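PDB 4ZM5: chain length determinant protein from Shigella flexneri, which regulates the length of the O-antigen polysaccharide chains of lipopolysaccharide, probably as an oligomer in the inner membrane with a long helical periplasmic domain. Local coordinates for residues 8-19 with 223-234; 65-73 with 81-89. The protein carries 1 engineered substitution. All coordinates share one frame; numbering follows the deposited sequence.

In the fold
Contacts 1 and 2 are two seams of one antiparallel sheet, whose strands run in the order 68-73, 82-88, 6-13, 228-229. Within this chain, contact 2 closes the hairpin between 68-73 and 82-88 at one edge; contact 1 lays the chain near its C-terminus along strand 6-13 at the other. Their centres lie about 16 Å apart, and strands 6-13 and 82-88 join them directly: Leu82 N is 2.7 Å from Ile12 O, and Val84 N is 2.8 Å from Ala10 O. In sequence, contact 2 is nested inside the loop that contact 1 closes. The long helix 91-159 packs against both contacts, and the second subunit, another copy of the protein, touches both.

Contact 1 (8-19 with 223-234); sequences STAIITQPDVGQ and DIHAYRYVMKPT
Ile11 pairs with both Val230 and Met231 in a classic beta bulge: its O accepts Val230 N at 2.8 Å, tilted from the carbonyl plane, and also Met231 N, which lies in that plane. Thr13 and Arg228 exchange two backbone bonds beyond the bulge. At the other end Ser8 OG donates to Thr234 O at 2.7 Å, while Thr234 OG1, set between its own N and carbonyl carbon (chi1 61°), accepts Thr9 N.

Among the apolar contacts, Ile12 and Tyr229 share one face of the sheet, CD1 lying 3.6 Å from Tyr229 CE1; Ile11 and Met231 share the other, CG1 meeting Met231 CE. Ile12 CG1 also touches Tyr227 CD2, and Ile11 CG2 packs on Val230 CB.

Charge and water join Asp16 to Arg228. Asp16 OD1 stands 3.4 Å from Arg228 NE, well out of the guanidinium plane, so the attraction is purely ionic; a water bridges NE, OD1 and Gln14 O. Arg48 and Lys115 of the second subunit also bind this carboxylate. Gln19 CG makes a CH-pi contact over one face of the His225 ring, offset toward the rim.

Pairing the first strand with the last, 228-229, adds the outermost strand of the antiparallel sheet within this chain.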
loop_
_atom_site.group_PDB
_atom_site.type_symbol
_atom_site.label_atom_id
_atom_site.label_comp_id
_atom_site.label_asym_id
_atom_site.label_seq_id
_atom_site.Cartn_x
_atom_site.Cartn_y
_atom_site.Cartn_z
ATOM N N SER B 8 18.699 32.436 -15.677
ATOM C CA SER B 8 18.054 32.330 -14.377
ATOM C C SER B 8 18.031 30.871 -13.980
ATOM O O SER B 8 17.717 30.007 -14.804
ATOM C CB SER B 8 16.644 32.883 -14.395
ATOM O OG SER B 8 16.070 32.786 -13.099
ATOM N N THR B 9 18.405 30.594 -12.734
ATOM C CA THR B 9 18.513 29.230 -12.235
ATOM C C THR B 9 17.687 29.049 -10.973
ATOM O O THR B 9 17.599 29.954 -10.134
ATOM C CB THR B 9 20.007 28.898 -11.980
ATOM O OG1 THR B 9 20.727 29.095 -13.179
ATOM C CG2 THR B 9 20.234 27.473 -11.562
ATOM N N ALA B 10 17.127 27.847 -10.836
ATOM C CA ALA B 10 16.396 27.377 -9.662
ATOM C C ALA B 10 16.822 25.943 -9.365
ATOM O O ALA B 10 17.212 25.215 -10.286
ATOM C CB ALA B 10 14.892 27.467 -9.882
ATOM N N ILE B 11 16.822 25.554 -8.082
ATOM C CA ILE B 11 17.157 24.181 -7.689
ATOM C C ILE B 11 15.975 23.640 -6.926
ATOM O O ILE B 11 15.534 24.225 -5.941
ATOM C CB ILE B 11 18.501 24.014 -6.931
ATOM C CG1 ILE B 11 19.670 24.541 -7.790
ATOM C CG2 ILE B 11 18.715 22.546 -6.571
ATOM C CD1 ILE B 11 20.967 24.770 -7.082
ATOM N N ILE B 12 15.479 22.520 -7.398
ATOM C CA ILE B 12 14.292 21.884 -6.867
ATOM C C ILE B 12 14.600 20.434 -6.454
ATOM O O ILE B 12 15.434 19.774 -7.085
ATOM C CB ILE B 12 13.236 22.042 -7.996
ATOM C CG1 ILE B 12 12.354 23.266 -7.727
ATOM C CG2 ILE B 12 12.455 20.775 -8.383
ATOM C CD1 ILE B 12 11.618 23.858 -8.982
ATOM N N THR B 13 13.995 19.972 -5.333
ATOM C CA THR B 13 14.181 18.584 -4.885
ATOM C C THR B 13 12.809 18.020 -4.452
ATOM O O THR B 13 11.783 18.697 -4.585
ATOM C CB THR B 13 15.305 18.421 -3.832
ATOM O OG1 THR B 13 15.637 17.038 -3.742
ATOM C CG2 THR B 13 14.937 18.950 -2.457
ATOM N N GLN B 14 12.815 16.771 -3.960
ATOM C CA GLN B 14 11.613 16.094 -3.501
ATOM C C GLN B 14 10.975 16.880 -2.363
ATOM O O GLN B 14 11.680 17.559 -1.591
ATOM C CB GLN B 14 11.924 14.649 -3.056
ATOM C CG GLN B 14 12.816 14.512 -1.829
ATOM C CD GLN B 14 13.317 13.109 -1.597
ATOM O OE1 GLN B 14 12.978 12.161 -2.306
ATOM N NE2 GLN B 14 14.164 12.950 -0.606
ATOM N N PRO B 15 9.651 16.828 -2.254
ATOM C CA PRO B 15 9.009 17.532 -1.144
ATOM C C PRO B 15 9.368 16.877 0.201
ATOM O O PRO B 15 9.775 15.708 0.224
ATOM C CB PRO B 15 7.523 17.413 -1.488
ATOM C CG PRO B 15 7.425 16.195 -2.329
ATOM C CD PRO B 15 8.682 16.104 -3.099
ATOM N N ASP B 16 9.236 17.627 1.313
ATOM C CA ASP B 16 9.477 17.159 2.698
ATOM C C ASP B 16 8.334 16.270 3.164
ATOM O O ASP B 16 7.231 16.385 2.626
ATOM C CB ASP B 16 9.581 18.352 3.670
ATOM C CG ASP B 16 10.867 19.134 3.626
ATOM O OD1 ASP B 16 11.926 18.531 3.314
ATOM O OD2 ASP B 16 10.836 20.342 3.960
ATOM N N VAL B 17 8.565 15.461 4.227
ATOM C CA VAL B 17 7.567 14.573 4.850
ATOM C C VAL B 17 6.380 15.421 5.317
ATOM O O VAL B 17 5.235 15.001 5.157
ATOM C CB VAL B 17 8.202 13.729 6.000
ATOM C CG1 VAL B 17 7.201 12.794 6.665
ATOM C CG2 VAL B 17 9.417 12.945 5.504
ATOM N N GLY B 18 6.667 16.629 5.804
ATOM C CA GLY B 18 5.638 17.552 6.260
ATOM C C GLY B 18 4.730 18.020 5.144
ATOM O O GLY B 18 3.503 18.086 5.313
ATOM N N GLN B 19 5.333 18.330 3.996
ATOM C CA GLN B 19 4.619 18.777 2.797
ATOM C C GLN B 19 3.755 17.656 2.184
ATOM O O GLN B 19 2.763 17.927 1.504
ATOM C CB GLN B 19 5.630 19.237 1.726
ATOM C CG GLN B 19 6.357 20.541 2.008
ATOM C CD GLN B 19 7.394 20.809 0.943
ATOM O OE1 GLN B 19 8.471 20.216 0.926
ATOM N NE2 GLN B 19 7.088 21.696 0.011
ATOM N N ASP B 223 -3.082 19.560 1.318
ATOM C CA ASP B 223 -2.165 20.564 0.796
ATOM C C ASP B 223 -0.960 19.781 0.295
ATOM O O ASP B 223 -0.087 19.394 1.083
ATOM C CB ASP B 223 -1.798 21.625 1.870
ATOM C CG ASP B 223 -0.731 22.632 1.448
ATOM O OD1 ASP B 223 -0.881 23.246 0.368
ATOM O OD2 ASP B 223 0.234 22.831 2.217
ATOM N N ILE B 224 -0.972 19.447 -0.999
ATOM C CA ILE B 224 0.093 18.625 -1.559
ATOM C C ILE B 224 1.051 19.450 -2.412
ATOM O O ILE B 224 0.661 20.339 -3.171
ATOM C CB ILE B 224 -0.422 17.356 -2.284
ATOM C CG1 ILE B 224 -1.320 17.689 -3.502
ATOM C CG2 ILE B 224 -1.135 16.437 -1.267
ATOM C CD1 ILE B 224 -1.727 16.505 -4.302
ATOM N N HIS B 225 2.327 19.142 -2.218
ATOM C CA HIS B 225 3.504 19.748 -2.838
ATOM C C HIS B 225 4.238 18.658 -3.617
ATOM O O HIS B 225 4.443 17.579 -3.091
ATOM C CB HIS B 225 4.410 20.379 -1.740
ATOM C CG HIS B 225 3.679 21.279 -0.771
ATOM N ND1 HIS B 225 3.661 22.657 -0.932
ATOM C CD2 HIS B 225 2.942 20.962 0.324
ATOM C CE1 HIS B 225 2.915 23.126 0.059
ATOM N NE2 HIS B 225 2.468 22.146 0.845
ATOM N N ALA B 226 4.547 18.889 -4.884
ATOM C CA ALA B 226 5.253 17.877 -5.688
ATOM C C ALA B 226 6.787 18.121 -5.658
ATOM O O ALA B 226 7.568 17.297 -6.128
ATOM C CB ALA B 226 4.722 17.869 -7.115
ATOM N N TYR B 227 7.201 19.239 -5.060
ATOM C CA TYR B 227 8.600 19.608 -4.936
ATOM C C TYR B 227 8.817 20.548 -3.754
ATOM O O TYR B 227 7.865 20.965 -3.092
ATOM C CB TYR B 227 9.127 20.253 -6.243
ATOM C CG TYR B 227 8.484 21.585 -6.569
ATOM C CD1 TYR B 227 7.233 21.647 -7.176
ATOM C CD2 TYR B 227 9.126 22.784 -6.270
ATOM C CE1 TYR B 227 6.627 22.867 -7.457
ATOM C CE2 TYR B 227 8.536 24.009 -6.557
ATOM C CZ TYR B 227 7.284 24.045 -7.158
ATOM O OH TYR B 227 6.680 25.243 -7.447
ATOM N N ARG B 228 10.089 20.861 -3.505
ATOM C CA ARG B 228 10.583 21.754 -2.477
ATOM C C ARG B 228 11.716 22.531 -3.105
ATOM O O ARG B 228 12.539 21.940 -3.812
ATOM C CB ARG B 228 11.049 20.946 -1.255
ATOM C CG ARG B 228 11.781 21.766 -0.222
ATOM C CD ARG B 228 12.191 20.959 0.984
ATOM N NE ARG B 228 13.412 20.176 0.800
ATOM C CZ ARG B 228 14.653 20.660 0.850
ATOM N NH1 ARG B 228 14.862 21.967 0.995
ATOM N NH2 ARG B 228 15.689 19.848 0.747
ATOM N N TYR B 229 11.751 23.853 -2.901
ATOM C CA TYR B 229 12.838 24.642 -3.450
ATOM C C TYR B 229 14.050 24.533 -2.575
ATOM O O TYR B 229 13.954 24.624 -1.352
ATOM C CB TYR B 229 12.477 26.129 -3.584
ATOM C CG TYR B 229 11.650 26.524 -4.786
ATOM C CD1 TYR B 229 12.204 26.538 -6.066
ATOM C CD2 TYR B 229 10.357 27.023 -4.631
ATOM C CE1 TYR B 229 11.461 26.965 -7.171
ATOM C CE2 TYR B 229 9.606 27.446 -5.727
ATOM C CZ TYR B 229 10.165 27.425 -6.990
ATOM O OH TYR B 229 9.420 27.873 -8.043
ATOM N N VAL B 230 15.194 24.353 -3.209
ATOM C CA VAL B 230 16.492 24.402 -2.575
ATOM C C VAL B 230 16.934 25.858 -2.779
ATOM O O VAL B 230 17.442 26.501 -1.852
ATOM C CB VAL B 230 17.474 23.349 -3.152
ATOM C CG1 VAL B 230 18.898 23.619 -2.694
ATOM C CG2 VAL B 230 17.065 21.944 -2.769
ATOM N N MET B 231 16.649 26.383 -3.993
ATOM C CA MET B 231 16.933 27.736 -4.443
ATOM C C MET B 231 15.846 28.185 -5.427
ATOM O O MET B 231 15.634 27.526 -6.449
ATOM C CB MET B 231 18.329 27.764 -5.102
ATOM C CG MET B 231 18.848 29.139 -5.409
ATOM S SD MET B 231 20.409 29.044 -6.313
ATOM C CE MET B 231 19.822 28.471 -7.884
ATOM N N LYS B 232 15.174 29.313 -5.129
ATOM C CA LYS B 232 14.135 29.890 -6.003
ATOM C C LYS B 232 14.789 30.526 -7.259
ATOM O O LYS B 232 16.000 30.740 -7.215
ATOM C CB LYS B 232 13.300 30.906 -5.231
ATOM C CG LYS B 232 12.575 30.266 -4.036
ATOM C CD LYS B 232 11.428 31.111 -3.573
ATOM C CE LYS B 232 10.642 30.455 -2.477
ATOM N NZ LYS B 232 9.375 31.190 -2.204
ATOM N N PRO B 233 14.063 30.810 -8.394
ATOM C CA PRO B 233 14.753 31.382 -9.578
ATOM C C PRO B 233 15.577 32.629 -9.249
ATOM O O PRO B 233 15.090 33.564 -8.598
ATOM C CB PRO B 233 13.616 31.706 -10.555
ATOM C CG PRO B 233 12.539 30.782 -10.179
ATOM C CD PRO B 233 12.624 30.610 -8.678
ATOM N N THR B 234 16.864 32.589 -9.634
ATOM C CA THR B 234 17.798 33.682 -9.384
ATOM C C THR B 234 17.579 34.849 -10.322
ATOM O O THR B 234 17.049 34.683 -11.419
ATOM C CB THR B 234 19.262 33.237 -9.527
ATOM O OG1 THR B 234 19.517 32.781 -10.857
ATOM C CG2 THR B 234 19.686 32.227 -8.487
HETATM O O HOH W 1 13.030 17.145 0.881
#

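Contact 2 (65-73 with 81-89); sequences EPEKLTIEP and PLTVSYVGQ
Leu82 meets Pro73 where the hairpin strands come together after the loop: its CD2 lies 4.0 Å from Pro73 CA, and its CD1 is in loose apolar contact with Ile71 CD1. Thr83 follows in a hydrogen-bonded pair with Glu72, its N donating to Glu72 O at 2.7 Å and its O accepting Glu72 N. The Thr83 hydroxyl turns to Ser74 in the connecting loop. Val84 lies alongside Ile71, both side chains pointing the same way. With Ile71 CG1 anti to the backbone N (chi1 -177°), the chain carries its CD1 to 3.8 Å from Val84 CG1. Phe53 of helix 38-53 packs on both residues.

Ser85 repeats the two-bond exchange with Thr70, each N-O distance 2.9 Å, while their CB atoms approach on the face shared with Glu72 and Thr83. The segments thus form an antiparallel beta hairpin, its strands 162° apart in direction. Val84 and Ile71 belong to the face covered by helices; strand 6-13 adds to the sheet beside 82-88, bonding backbone to backbone with Leu82, Val84 and Tyr86.

The Tyr86 ring leans past Lys68 O, bringing the hydroxyl to Glu67. Leu69 crosses it at about a right angle, bringing CD1 to 3.7 Å from Tyr86 CD1. Farther out, Tyr86 OH donates to Glu67 OE2 at 2.6 Å, on the anti side but tilted out of the carboxylate plane, which stands 81° from the ring. The same OE2 is bonded to Tyr101 OH of helix 91-159, while OE1 takes Gln63 NE2, so both carboxylate oxygens are engaged. Val87 sends its N to Lys68 O at 3.1 Å, and its CG2 rests against the aliphatic Lys68 CG.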
loop_
_atom_site.group_PDB
_atom_site.type_symbol
_atom_site.label_atom_id
_atom_site.label_comp_id
_atom_site.label_asym_id
_atom_site.label_seq_id
_atom_site.Cartn_x
_atom_site.Cartn_y
_atom_site.Cartn_z
ATOM N N GLU B 65 11.101 31.025 -32.898
ATOM C CA GLU B 65 12.229 31.568 -32.144
ATOM C C GLU B 65 12.449 30.613 -30.961
ATOM O O GLU B 65 11.670 30.605 -29.996
ATOM C CB GLU B 65 11.979 33.031 -31.713
ATOM C CG GLU B 65 13.243 33.831 -31.402
ATOM C CD GLU B 65 13.955 33.558 -30.084
ATOM O OE1 GLU B 65 13.293 33.115 -29.114
ATOM O OE2 GLU B 65 15.180 33.818 -30.013
ATOM N N PRO B 66 13.452 29.719 -31.084
ATOM C CA PRO B 66 13.688 28.727 -30.027
ATOM C C PRO B 66 14.133 29.317 -28.689
ATOM O O PRO B 66 14.963 30.235 -28.639
ATOM C CB PRO B 66 14.799 27.844 -30.603
ATOM C CG PRO B 66 14.912 28.187 -32.025
ATOM C CD PRO B 66 14.426 29.577 -32.184
ATOM N N GLU B 67 13.589 28.755 -27.601
ATOM C CA GLU B 67 13.932 29.144 -26.241
ATOM C C GLU B 67 14.732 28.009 -25.610
ATOM O O GLU B 67 14.519 26.830 -25.934
ATOM C CB GLU B 67 12.677 29.484 -25.413
ATOM C CG GLU B 67 11.974 30.778 -25.810
ATOM C CD GLU B 67 10.617 31.021 -25.158
ATOM O OE1 GLU B 67 9.605 31.052 -25.896
ATOM O OE2 GLU B 67 10.558 31.194 -23.918
ATOM N N LYS B 68 15.678 28.367 -24.742
ATOM C CA LYS B 68 16.510 27.398 -24.056
ATOM C C LYS B 68 16.073 27.298 -22.600
ATOM O O LYS B 68 16.213 28.249 -21.822
ATOM C CB LYS B 68 18.014 27.755 -24.191
ATOM C CG LYS B 68 18.985 26.922 -23.342
ATOM C CD LYS B 68 19.263 25.532 -23.911
ATOM C CE LYS B 68 20.598 25.000 -23.435
ATOM N NZ LYS B 68 20.822 23.592 -23.874
ATOM N N LEU B 69 15.508 26.127 -22.261
ATOM C CA LEU B 69 15.116 25.730 -20.915
ATOM C C LEU B 69 15.733 24.375 -20.629
ATOM O O LEU B 69 15.660 23.466 -21.461
ATOM C CB LEU B 69 13.604 25.717 -20.723
ATOM C CG LEU B 69 13.158 25.501 -19.294
ATOM C CD1 LEU B 69 12.389 26.680 -18.792
ATOM C CD2 LEU B 69 12.343 24.245 -19.198
ATOM N N THR B 70 16.348 24.258 -19.450
ATOM C CA THR B 70 17.109 23.091 -19.043
ATOM C C THR B 70 16.635 22.535 -17.712
ATOM O O THR B 70 16.240 23.286 -16.818
ATOM C CB THR B 70 18.589 23.480 -18.962
ATOM O OG1 THR B 70 18.918 24.393 -20.013
ATOM C CG2 THR B 70 19.499 22.294 -19.069
ATOM N N ILE B 71 16.681 21.195 -17.608
ATOM C CA ILE B 71 16.400 20.410 -16.407
ATOM C C ILE B 71 17.479 19.304 -16.354
ATOM O O ILE B 71 17.560 18.438 -17.227
ATOM C CB ILE B 71 14.928 19.901 -16.238
ATOM C CG1 ILE B 71 14.748 19.152 -14.875
ATOM C CG2 ILE B 71 14.417 19.117 -17.451
ATOM C CD1 ILE B 71 13.332 19.090 -14.307
ATOM N N GLU B 72 18.367 19.417 -15.366
ATOM C CA GLU B 72 19.493 18.515 -15.165
ATOM C C GLU B 72 19.702 18.223 -13.693
ATOM O O GLU B 72 19.403 19.095 -12.866
ATOM C CB GLU B 72 20.770 19.189 -15.702
ATOM C CG GLU B 72 20.893 19.266 -17.209
ATOM C CD GLU B 72 22.224 19.863 -17.624
ATOM O OE1 GLU B 72 22.348 21.107 -17.552
ATOM O OE2 GLU B 72 23.174 19.088 -17.887
ATOM N N PRO B 73 20.315 17.071 -13.315
ATOM C CA PRO B 73 20.678 16.897 -11.894
ATOM C C PRO B 73 21.736 17.956 -11.497
ATOM O O PRO B 73 22.601 18.277 -12.314
ATOM C CB PRO B 73 21.217 15.464 -11.842
ATOM C CG PRO B 73 21.627 15.143 -13.212
ATOM C CD PRO B 73 20.760 15.922 -14.136
ATOM N N PRO B 81 19.487 16.989 -6.025
ATOM C CA PRO B 81 18.388 17.824 -6.521
ATOM C C PRO B 81 18.470 18.081 -8.038
ATOM O O PRO B 81 19.389 17.607 -8.721
ATOM C CB PRO B 81 18.533 19.087 -5.678
ATOM C CG PRO B 81 20.020 19.213 -5.504
ATOM C CD PRO B 81 20.581 17.810 -5.469
ATOM N N LEU B 82 17.469 18.798 -8.571
ATOM C CA LEU B 82 17.419 19.122 -9.986
ATOM C C LEU B 82 17.547 20.610 -10.183
ATOM O O LEU B 82 16.945 21.393 -9.446
ATOM C CB LEU B 82 16.125 18.596 -10.643
ATOM C CG LEU B 82 15.865 17.082 -10.513
ATOM C CD1 LEU B 82 14.407 16.761 -10.779
ATOM C CD2 LEU B 82 16.751 16.280 -11.461
ATOM N N THR B 83 18.362 20.986 -11.168
ATOM C CA THR B 83 18.634 22.362 -11.555
ATOM C C THR B 83 17.814 22.693 -12.789
ATOM O O THR B 83 17.946 22.043 -13.842
ATOM C CB THR B 83 20.145 22.551 -11.801
ATOM O OG1 THR B 83 20.815 22.405 -10.563
ATOM C CG2 THR B 83 20.485 23.916 -12.357
ATOM N N VAL B 84 16.973 23.710 -12.657
ATOM C CA VAL B 84 16.158 24.190 -13.764
ATOM C C VAL B 84 16.721 25.554 -14.196
ATOM O O VAL B 84 17.038 26.397 -13.353
ATOM C CB VAL B 84 14.634 24.197 -13.466
ATOM C CG1 VAL B 84 14.081 22.775 -13.493
ATOM C CG2 VAL B 84 14.334 24.825 -12.112
ATOM N N SER B 85 16.923 25.722 -15.503
ATOM C CA SER B 85 17.525 26.939 -16.030
ATOM C C SER B 85 16.782 27.490 -17.204
ATOM O O SER B 85 16.273 26.740 -18.013
ATOM C CB SER B 85 18.967 26.678 -16.452
ATOM O OG SER B 85 19.810 26.553 -15.320
ATOM N N TYR B 86 16.753 28.802 -17.318
ATOM C CA TYR B 86 16.130 29.493 -18.436
ATOM C C TYR B 86 17.037 30.614 -18.920
ATOM O O TYR B 86 17.537 31.403 -18.116
ATOM C CB TYR B 86 14.747 30.046 -18.066
ATOM C CG TYR B 86 14.058 30.697 -19.242
ATOM C CD1 TYR B 86 13.498 29.929 -20.262
ATOM C CD2 TYR B 86 14.016 32.082 -19.369
ATOM C CE1 TYR B 86 12.916 30.523 -21.380
ATOM C CE2 TYR B 86 13.440 32.686 -20.482
ATOM C CZ TYR B 86 12.875 31.901 -21.477
ATOM O OH TYR B 86 12.303 32.487 -22.570
ATOM N N VAL B 87 17.217 30.693 -20.242
ATOM C CA VAL B 87 18.000 31.750 -20.875
ATOM C C VAL B 87 17.017 32.786 -21.454
ATOM O O VAL B 87 16.266 32.489 -22.398
ATOM C CB VAL B 87 19.021 31.243 -21.940
ATOM C CG1 VAL B 87 19.889 32.389 -22.468
ATOM C CG2 VAL B 87 19.891 30.115 -21.399
ATOM N N GLY B 88 17.022 33.968 -20.844
ATOM C CA GLY B 88 16.187 35.094 -21.240
ATOM C C GLY B 88 16.969 36.196 -21.930
ATOM O O GLY B 88 18.185 36.085 -22.130
ATOM N N GLN B 89 16.270 37.274 -22.299
ATOM C CA GLN B 89 16.862 38.427 -22.984
ATOM C C GLN B 89 17.364 39.487 -21.987
ATOM O O GLN B 89 18.340 40.187 -22.276
ATOM C CB GLN B 89 15.852 39.060 -23.958
ATOM C CG GLN B 89 15.759 38.351 -25.301
ATOM C CD GLN B 89 14.911 39.127 -26.280
ATOM O OE1 GLN B 89 13.712 38.866 -26.439
ATOM N NE2 GLN B 89 15.511 40.104 -26.961
#